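Long-range contact in protocadherin gamma-B3 (Homo sapiens, PDB 5K8R), which probably mediates calcium-dependent cell adhesion through its extracellular cadherin repeats and may help to establish and maintain specific neuronal connections in the brain: residues I112-S126 with R160-E173. Residues are numbered along the deposited sequence; the frame is centred on the assembly and turned at random.
Sequences ISELALTGATFALES and RYPELVLKAPLDRE. With CA (calcium ion), chain I; CA (calcium ion), chain J.
Leu-166 pushes its CD2 methyl into the hollow where the chain bends at Ala-116 and Leu-117, 3.3 Å from Leu-117 O and 3.8 Å from Ala-116 CB. Its CG stands anti to the backbone N (chi1 -173°), which turns the branch under this bend, while its CB meets the edge of the Phe-122 ring; Ile-112 CD1 sits over the centre of one face of that ring. Strands 121-123 and 160-166 run antiparallel, Phe-122 and Leu-164 exchanging two backbone hydrogen bonds. On the face bearing Thr-121, Val-165 and Glu-163, Thr-121 CG2 lies 3.2 Å from Glu-163 OE1. Leu-124 lays CD1 obliquely against Leu-164 CB at 3.9 Å and packs CB against Pro-162 CG, the side chain also touching Ile-198 of the opposing sheet. Cut back to an alanine, Leu-124 would probably leave Leu-164 and Pro-162 less well covered and open a gap towards Ile-198. Both segments belong to the Greek-key beta-sandwich of the second cadherin repeat, with strands 107-113 and 121-123 in different sheets. The chain between them arches over Leu-166 and Leu-170; Leu-170 CD1 meets Ile-112 CG2 crosswise, 3.7 Å away. A water fills the notch beneath the arch, bonded to Glu-114 O, Ala-116 O and Leu-170 N. Beyond it Glu-114 and Glu-173 bridge two calcium ions; Asp-171 OD1 joins one. Arg-172 N meets Glu-114 OE1 from above the carboxylate plane at 3.1 Å, and Asp-204, Ala-205, Asp-207 and Asp-240 complete the protein ligands at the junction with the third repeat.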
loop_
_atom_site.group_PDB
_atom_site.type_symbol
_atom_site.label_atom_id
_atom_site.label_comp_id
_atom_site.label_asym_id
_atom_site.label_seq_id
_atom_site.Cartn_x
_atom_site.Cartn_y
_atom_site.Cartn_z
ATOM N N ILE A 112 -12.599 5.439 -0.945
ATOM C CA ILE A 112 -12.824 4.712 0.299
ATOM C C ILE A 112 -12.273 3.304 0.130
ATOM O O ILE A 112 -12.624 2.609 -0.830
ATOM C CB ILE A 112 -14.319 4.662 0.673
ATOM C CG1 ILE A 112 -14.867 6.073 0.898
ATOM C CG2 ILE A 112 -14.530 3.795 1.905
ATOM C CD1 ILE A 112 -16.357 6.114 1.171
ATOM N N SER A 113 -11.413 2.885 1.055
ATOM C CA SER A 113 -10.850 1.545 0.984
ATOM C C SER A 113 -11.890 0.507 1.388
ATOM O O SER A 113 -12.783 0.770 2.197
ATOM C CB SER A 113 -9.622 1.425 1.885
ATOM O OG SER A 113 -9.998 1.193 3.231
ATOM N N GLU A 114 -11.761 -0.689 0.811
ATOM C CA GLU A 114 -12.676 -1.779 1.125
ATOM C C GLU A 114 -12.504 -2.306 2.544
ATOM O O GLU A 114 -13.334 -3.102 2.994
ATOM C CB GLU A 114 -12.494 -2.917 0.121
ATOM C CG GLU A 114 -11.046 -3.304 -0.105
ATOM C CD GLU A 114 -10.879 -4.331 -1.204
ATOM O OE1 GLU A 114 -11.846 -5.067 -1.491
ATOM O OE2 GLU A 114 -9.776 -4.398 -1.785
ATOM N N LEU A 115 -11.456 -1.888 3.253
ATOM C CA LEU A 115 -11.283 -2.246 4.656
ATOM C C LEU A 115 -12.156 -1.418 5.589
ATOM O O LEU A 115 -12.094 -1.622 6.807
ATOM C CB LEU A 115 -9.815 -2.093 5.063
ATOM C CG LEU A 115 -8.837 -3.136 4.520
ATOM C CD1 LEU A 115 -7.415 -2.821 4.958
ATOM C CD2 LEU A 115 -9.243 -4.532 4.965
ATOM N N ALA A 116 -12.956 -0.497 5.056
ATOM C CA ALA A 116 -13.819 0.324 5.893
ATOM C C ALA A 116 -14.849 -0.544 6.603
ATOM O O ALA A 116 -15.567 -1.324 5.971
ATOM C CB ALA A 116 -14.515 1.393 5.050
ATOM N N LEU A 117 -14.913 -0.410 7.924
ATOM C CA LEU A 117 -15.844 -1.195 8.716
ATOM C C LEU A 117 -17.262 -0.655 8.567
ATOM O O LEU A 117 -17.482 0.499 8.193
ATOM C CB LEU A 117 -15.435 -1.188 10.188
ATOM C CG LEU A 117 -14.017 -1.664 10.503
ATOM C CD1 LEU A 117 -13.744 -1.580 11.996
ATOM C CD2 LEU A 117 -13.800 -3.079 9.993
ATOM N N THR A 118 -18.232 -1.518 8.861
ATOM C CA THR A 118 -19.627 -1.098 8.860
ATOM C C THR A 118 -19.849 -0.042 9.933
ATOM O O THR A 118 -19.452 -0.218 11.088
ATOM C CB THR A 118 -20.545 -2.297 9.095
ATOM O OG1 THR A 118 -20.343 -3.267 8.060
ATOM C CG2 THR A 118 -22.002 -1.860 9.094
ATOM N N GLY A 119 -20.480 1.064 9.546
ATOM C CA GLY A 119 -20.679 2.187 10.435
ATOM C C GLY A 119 -19.677 3.306 10.274
ATOM O O GLY A 119 -19.774 4.309 10.993
ATOM N N ALA A 120 -18.720 3.168 9.360
ATOM C CA ALA A 120 -17.728 4.211 9.140
ATOM C C ALA A 120 -18.389 5.472 8.598
ATOM O O ALA A 120 -19.331 5.408 7.802
ATOM C CB ALA A 120 -16.649 3.723 8.174
ATOM N N THR A 121 -17.885 6.624 9.030
ATOM C CA THR A 121 -18.441 7.919 8.672
ATOM C C THR A 121 -17.450 8.695 7.813
ATOM O O THR A 121 -16.251 8.728 8.106
ATOM C CB THR A 121 -18.798 8.725 9.926
ATOM O OG1 THR A 121 -19.888 8.091 10.607
ATOM C CG2 THR A 121 -19.194 10.146 9.565
ATOM N N PHE A 122 -17.960 9.313 6.749
ATOM C CA PHE A 122 -17.160 10.101 5.825
ATOM C C PHE A 122 -17.814 11.459 5.624
ATOM O O PHE A 122 -19.036 11.554 5.470
ATOM C CB PHE A 122 -17.001 9.382 4.482
ATOM C CG PHE A 122 -16.544 7.960 4.613
ATOM C CD1 PHE A 122 -15.197 7.657 4.708
ATOM C CD2 PHE A 122 -17.464 6.924 4.651
ATOM C CE1 PHE A 122 -14.774 6.347 4.833
ATOM C CE2 PHE A 122 -17.048 5.613 4.776
ATOM C CZ PHE A 122 -15.701 5.323 4.868
ATOM N N ALA A 123 -16.992 12.505 5.625
ATOM C CA ALA A 123 -17.504 13.862 5.515
ATOM C C ALA A 123 -17.979 14.153 4.098
ATOM O O ALA A 123 -17.333 13.778 3.116
ATOM C CB ALA A 123 -16.427 14.868 5.921
ATOM N N LEU A 124 -19.120 14.829 3.998
ATOM C CA LEU A 124 -19.671 15.272 2.725
ATOM C C LEU A 124 -19.704 16.792 2.690
ATOM O O LEU A 124 -19.935 17.441 3.715
ATOM C CB LEU A 124 -21.079 14.716 2.502
ATOM C CG LEU A 124 -21.174 13.214 2.241
ATOM C CD1 LEU A 124 -22.616 12.811 1.978
ATOM C CD2 LEU A 124 -20.279 12.829 1.075
ATOM N N GLU A 125 -19.469 17.355 1.509
ATOM C CA GLU A 125 -19.521 18.802 1.358
ATOM C C GLU A 125 -20.956 19.292 1.503
ATOM O O GLU A 125 -21.875 18.757 0.874
ATOM C CB GLU A 125 -18.954 19.220 0.003
ATOM C CG GLU A 125 -19.052 20.712 -0.255
ATOM C CD GLU A 125 -18.222 21.157 -1.439
ATOM O OE1 GLU A 125 -17.941 20.320 -2.324
ATOM O OE2 GLU A 125 -17.843 22.345 -1.479
ATOM N N SER A 126 -21.146 20.306 2.339
ATOM C CA SER A 126 -22.469 20.864 2.558
ATOM C C SER A 126 -22.847 21.811 1.422
ATOM O O SER A 126 -21.997 22.311 0.680
ATOM C CB SER A 126 -22.525 21.597 3.899
ATOM O OG SER A 126 -23.831 22.075 4.166
ATOM N N ARG A 160 -27.394 22.738 9.227
ATOM C CA ARG A 160 -27.296 21.304 9.004
ATOM C C ARG A 160 -26.105 20.976 8.110
ATOM O O ARG A 160 -25.709 21.770 7.253
ATOM C CB ARG A 160 -28.580 20.761 8.366
ATOM C CG ARG A 160 -29.791 20.693 9.291
ATOM C CD ARG A 160 -30.422 22.059 9.513
ATOM N NE ARG A 160 -31.617 21.986 10.347
ATOM C CZ ARG A 160 -32.855 21.926 9.869
ATOM N NH1 ARG A 160 -33.887 21.862 10.699
ATOM N NH2 ARG A 160 -33.060 21.934 8.560
ATOM N N TYR A 161 -25.537 19.788 8.323
ATOM C CA TYR A 161 -24.496 19.267 7.456
ATOM C C TYR A 161 -24.644 17.755 7.371
ATOM O O TYR A 161 -25.018 17.116 8.369
ATOM C CB TYR A 161 -23.087 19.639 7.937
ATOM C CG TYR A 161 -22.669 19.028 9.257
ATOM C CD1 TYR A 161 -21.922 17.858 9.296
ATOM C CD2 TYR A 161 -23.001 19.633 10.462
ATOM C CE1 TYR A 161 -21.529 17.301 10.498
ATOM C CE2 TYR A 161 -22.612 19.082 11.669
ATOM C CZ TYR A 161 -21.874 17.918 11.680
ATOM O OH TYR A 161 -21.487 17.365 12.879
ATOM N N PRO A 162 -24.387 17.164 6.201
ATOM C CA PRO A 162 -24.571 15.719 6.045
ATOM C C PRO A 162 -23.278 14.931 6.187
ATOM O O PRO A 162 -22.179 15.476 6.039
ATOM C CB PRO A 162 -25.132 15.607 4.625
ATOM C CG PRO A 162 -24.428 16.718 3.893
ATOM C CD PRO A 162 -24.186 17.831 4.902
ATOM N N GLU A 163 -23.410 13.639 6.472
ATOM C CA GLU A 163 -22.290 12.714 6.532
ATOM C C GLU A 163 -22.714 11.388 5.924
ATOM O O GLU A 163 -23.820 10.902 6.184
ATOM C CB GLU A 163 -21.802 12.494 7.971
ATOM C CG GLU A 163 -21.045 13.666 8.570
ATOM C CD GLU A 163 -20.565 13.385 9.982
ATOM O OE1 GLU A 163 -21.117 12.470 10.628
ATOM O OE2 GLU A 163 -19.633 14.078 10.443
ATOM N N LEU A 164 -21.835 10.816 5.110
ATOM C CA LEU A 164 -22.085 9.511 4.519
ATOM C C LEU A 164 -21.696 8.420 5.506
ATOM O O LEU A 164 -20.656 8.504 6.163
ATOM C CB LEU A 164 -21.292 9.360 3.220
ATOM C CG LEU A 164 -21.713 8.265 2.244
ATOM C CD1 LEU A 164 -23.107 8.547 1.701
ATOM C CD2 LEU A 164 -20.704 8.155 1.113
ATOM N N VAL A 165 -22.537 7.396 5.622
ATOM C CA VAL A 165 -22.299 6.307 6.562
ATOM C C VAL A 165 -22.360 4.983 5.814
ATOM O O VAL A 165 -23.216 4.782 4.944
ATOM C CB VAL A 165 -23.300 6.333 7.740
ATOM C CG1 VAL A 165 -24.733 6.248 7.247
ATOM C CG2 VAL A 165 -23.000 5.213 8.729
ATOM N N LEU A 166 -21.435 4.086 6.144
ATOM C CA LEU A 166 -21.352 2.772 5.521
ATOM C C LEU A 166 -22.142 1.772 6.357
ATOM O O LEU A 166 -21.824 1.550 7.529
ATOM C CB LEU A 166 -19.892 2.335 5.398
ATOM C CG LEU A 166 -19.601 1.056 4.615
ATOM C CD1 LEU A 166 -19.744 1.309 3.124
ATOM C CD2 LEU A 166 -18.215 0.524 4.948
ATOM N N LYS A 167 -23.168 1.170 5.755
ATOM C CA LYS A 167 -23.981 0.178 6.444
ATOM C C LYS A 167 -23.729 -1.247 5.972
ATOM O O LYS A 167 -24.179 -2.188 6.634
ATOM C CB LYS A 167 -25.473 0.510 6.287
ATOM C CG LYS A 167 -25.956 0.576 4.852
ATOM C CD LYS A 167 -27.455 0.814 4.798
ATOM C CE LYS A 167 -27.954 0.887 3.366
ATOM N NZ LYS A 167 -29.422 1.122 3.299
ATOM N N ALA A 168 -23.024 -1.432 4.855
ATOM C CA ALA A 168 -22.659 -2.746 4.350
ATOM C C ALA A 168 -21.224 -2.677 3.846
ATOM O O ALA A 168 -20.829 -1.668 3.246
ATOM C CB ALA A 168 -23.591 -3.209 3.221
ATOM N N PRO A 169 -20.427 -3.721 4.076
ATOM C CA PRO A 169 -19.010 -3.665 3.700
ATOM C C PRO A 169 -18.822 -3.493 2.199
ATOM O O PRO A 169 -19.687 -3.828 1.388
ATOM C CB PRO A 169 -18.461 -5.017 4.175
ATOM C CG PRO A 169 -19.427 -5.477 5.220
ATOM C CD PRO A 169 -20.767 -4.971 4.775
ATOM N N LEU A 170 -17.661 -2.955 1.838
ATOM C CA LEU A 170 -17.284 -2.750 0.448
ATOM C C LEU A 170 -16.355 -3.865 -0.016
ATOM O O LEU A 170 -15.623 -4.462 0.778
ATOM C CB LEU A 170 -16.600 -1.395 0.257
ATOM C CG LEU A 170 -17.424 -0.148 0.582
ATOM C CD1 LEU A 170 -16.603 1.110 0.345
ATOM C CD2 LEU A 170 -18.703 -0.118 -0.238
ATOM N N ASP A 171 -16.407 -4.147 -1.314
ATOM C CA ASP A 171 -15.587 -5.182 -1.929
ATOM C C ASP A 171 -15.258 -4.757 -3.353
ATOM O O ASP A 171 -16.082 -4.890 -4.258
ATOM C CB ASP A 171 -16.322 -6.522 -1.932
ATOM C CG ASP A 171 -15.435 -7.673 -2.367
ATOM O OD1 ASP A 171 -14.199 -7.495 -2.393
ATOM O OD2 ASP A 171 -15.974 -8.754 -2.682
ATOM N N ARG A 172 -14.051 -4.236 -3.543
ATOM C CA ARG A 172 -13.625 -3.771 -4.828
ATOM C C ARG A 172 -13.661 -4.883 -5.820
ATOM O O ARG A 172 -13.855 -4.686 -6.987
ATOM C CB ARG A 172 -12.229 -3.214 -4.747
ATOM C CG ARG A 172 -11.765 -2.645 -6.056
ATOM C CD ARG A 172 -10.262 -2.502 -6.131
ATOM N NE ARG A 172 -9.582 -3.731 -6.505
ATOM C CZ ARG A 172 -9.592 -4.262 -7.715
ATOM N NH1 ARG A 172 -10.243 -3.692 -8.693
ATOM N NH2 ARG A 172 -8.953 -5.372 -7.944
ATOM N N GLU A 173 -13.477 -6.107 -5.337
ATOM C CA GLU A 173 -13.502 -7.277 -6.213
ATOM C C GLU A 173 -14.915 -7.532 -6.735
ATOM O O GLU A 173 -15.105 -8.103 -7.808
ATOM C CB GLU A 173 -12.981 -8.511 -5.475
ATOM C CG GLU A 173 -11.517 -8.423 -5.072
ATOM C CD GLU A 173 -11.315 -7.660 -3.778
ATOM O OE1 GLU A 173 -12.237 -7.661 -2.935
ATOM O OE2 GLU A 173 -10.234 -7.059 -3.603
HETATM CA CA CA I . -12.196 -7.568 -1.161
HETATM CA CA CA J . -8.876 -6.478 -2.635
HETATM O O HOH W 1 -15.920 -2.095 3.428
HETATM O O HOH W 2 -19.357 16.353 6.702
HETATM O O HOH W 3 -13.993 -7.675 0.568
#